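Phosphoheptose isomerase (Neisseria gonorrhoeae, PDB 5I01) catalyses the zinc-dependent isomerisation of sedoheptulose 7-phosphate to D-glycero-D-manno-heptose 7-phosphate, the first step of heptose biosynthesis for gonococcal lipooligosaccharide. Local coordinates at the interface of chains A and B. Sequence-based numbering; all coordinates share one arbitrary frame. Chains: chain A/B, Phosphoheptose isomerase.

The interface of chains A and B. Residues chain A 21, 181-182, 185; chain B 17, 21, 174-175, 178, 181.
Across the two-fold interface of this SIS-family tetramer, the C-terminal helix 173-193, which carries the zinc ligand A:His185, and the N-terminal helix 6-27 of chain A meet helices 173-194 and 6-24 of chain B. The imidazole of A:His185 gives its ND1 hydrogen to the carboxylate oxygen OE2 of B:Glu178, 2.8 Å away and nearly straight at 171°. ND1 of A:His185 meets OE2 on its anti side, 25° out of the carboxylate plane, while OE2 itself lies in the ring plane. The methyl CB of B:Ala174 sits over one imidazole face, 3.7 Å from the centroid of the A:His185 ring.

B:Glu178 is itself fixed from its own chain. B:Arg175 presents its guanidinium side-on in a salt bridge, with NE 2.7 Å from OE1 of B:Glu178 and NH1 donating to the syn lone pair of OE2. The hydroxyl OG of B:Ser17 reaches OE1 from the carboxylate face opposite NE. OE1 thus accepts from B:Ser17 OG and B:Arg175 NE, and OE2 from A:His185 ND1 and B:Arg175 NH1.

Aliphatic groups of chain A pack beside this network. CG2 of A:Ile181 touches both CG of B:Glu178 and CD1 of B:Ile181, at 3.8 Å each. With CG anti to the backbone N (chi1 168°), A:Leu182 brings CD1 to 3.9 Å from CB of B:Ser17.

The amines of A:Lys21 and B:Lys21 approach at 3.2 Å between their NZ atoms, their chains crossing nearly at right angles; two ammonium groups so close would probably repel, perhaps eased if one amine is neutral and by the carboxylate of B:Glu178, whose OE1 lies 6.0 Å from A:Lys21 NZ.

The partner subunit thus probably helps orient a metal-binding histidine through its ND1, and may make it a stronger zinc donor, which would couple tetramer assembly to the active site.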
loop_
_atom_site.group_PDB
_atom_site.type_symbol
_atom_site.label_atom_id
_atom_site.label_comp_id
_atom_site.label_asym_id
_atom_site.label_seq_id
_atom_site.Cartn_x
_atom_site.Cartn_y
_atom_site.Cartn_z
ATOM N N LYS A 21 21.572 21.705 -2.143
ATOM C CA LYS A 21 20.447 22.605 -1.907
ATOM C C LYS A 21 20.793 24.069 -2.146
ATOM O O LYS A 21 19.941 24.827 -2.584
ATOM C CB LYS A 21 19.861 22.402 -0.502
ATOM C CG LYS A 21 18.967 21.174 -0.408
ATOM C CD LYS A 21 18.201 21.131 0.902
ATOM C CE LYS A 21 17.158 20.025 0.893
ATOM N NZ LYS A 21 17.741 18.686 0.603
ATOM N N ILE A 181 11.767 16.290 -2.081
ATOM C CA ILE A 181 10.847 16.400 -0.947
ATOM C C ILE A 181 10.788 17.834 -0.413
ATOM O O ILE A 181 9.727 18.286 -0.002
ATOM C CB ILE A 181 11.127 15.351 0.171
ATOM C CG1 ILE A 181 9.923 15.225 1.098
ATOM C CG2 ILE A 181 12.371 15.668 0.987
ATOM C CD1 ILE A 181 8.701 14.648 0.400
ATOM N N LEU A 182 11.923 18.539 -0.434
ATOM C CA LEU A 182 11.946 19.968 -0.156
ATOM C C LEU A 182 11.014 20.704 -1.127
ATOM O O LEU A 182 10.170 21.489 -0.692
ATOM C CB LEU A 182 13.379 20.532 -0.241
ATOM C CG LEU A 182 13.550 22.062 -0.249
ATOM C CD1 LEU A 182 12.898 22.690 0.973
ATOM C CD2 LEU A 182 15.014 22.455 -0.326
ATOM N N HIS A 185 7.371 20.152 -0.343
ATOM C CA HIS A 185 7.002 20.911 0.856
ATOM C C HIS A 185 6.784 22.383 0.569
ATOM O O HIS A 185 5.835 22.971 1.069
ATOM C CB HIS A 185 8.045 20.731 1.966
ATOM C CG HIS A 185 7.925 19.427 2.685
ATOM N ND1 HIS A 185 8.986 18.818 3.316
ATOM C CD2 HIS A 185 6.859 18.609 2.866
ATOM C CE1 HIS A 185 8.575 17.689 3.869
ATOM N NE2 HIS A 185 7.288 17.538 3.608
ATOM N N SER B 17 15.772 25.209 5.107
ATOM C CA SER B 17 16.248 23.833 4.947
ATOM C C SER B 17 17.782 23.732 5.019
ATOM O O SER B 17 18.310 22.821 5.654
ATOM C CB SER B 17 15.715 23.218 3.648
ATOM O OG SER B 17 16.044 21.839 3.561
ATOM N N LYS B 21 19.880 21.825 8.191
ATOM C CA LYS B 21 20.916 20.810 7.943
ATOM C C LYS B 21 22.276 21.202 8.532
ATOM O O LYS B 21 22.976 20.349 9.069
ATOM C CB LYS B 21 21.039 20.499 6.451
ATOM C CG LYS B 21 19.897 19.667 5.909
ATOM C CD LYS B 21 20.356 18.744 4.778
ATOM C CE LYS B 21 19.285 17.724 4.405
ATOM N NZ LYS B 21 18.110 18.359 3.757
ATOM N N ALA B 174 8.300 19.711 8.322
ATOM C CA ALA B 174 8.930 19.583 6.998
ATOM C C ALA B 174 10.464 19.480 7.062
ATOM O O ALA B 174 11.074 18.644 6.382
ATOM C CB ALA B 174 8.517 20.746 6.106
ATOM N N ARG B 175 11.077 20.307 7.899
ATOM C CA ARG B 175 12.535 20.322 8.046
ATOM C C ARG B 175 13.052 19.056 8.739
ATOM O O ARG B 175 14.133 18.560 8.421
ATOM C CB ARG B 175 12.971 21.558 8.835
ATOM C CG ARG B 175 12.581 22.893 8.202
ATOM C CD ARG B 175 13.313 23.151 6.903
ATOM N NE ARG B 175 12.589 22.641 5.744
ATOM C CZ ARG B 175 11.548 23.246 5.161
ATOM N NH1 ARG B 175 10.971 22.678 4.101
ATOM N NH2 ARG B 175 11.076 24.409 5.619
ATOM N N GLU B 178 12.815 16.125 6.055
ATOM C CA GLU B 178 13.922 16.253 5.099
ATOM C C GLU B 178 15.235 15.729 5.668
ATOM O O GLU B 178 15.964 15.018 4.992
ATOM C CB GLU B 178 14.083 17.714 4.665
ATOM C CG GLU B 178 12.960 18.196 3.744
ATOM C CD GLU B 178 12.636 19.684 3.868
ATOM O OE1 GLU B 178 13.467 20.467 4.413
ATOM O OE2 GLU B 178 11.518 20.077 3.420
ATOM N N ILE B 181 15.296 11.694 5.959
ATOM C CA ILE B 181 15.571 11.012 4.702
ATOM C C ILE B 181 17.072 11.104 4.417
ATOM O O ILE B 181 17.660 10.139 3.940
ATOM C CB ILE B 181 14.733 11.552 3.505
ATOM C CG1 ILE B 181 13.227 11.481 3.801
ATOM C CG2 ILE B 181 14.968 10.693 2.259
ATOM C CD1 ILE B 181 12.359 12.423 2.980
#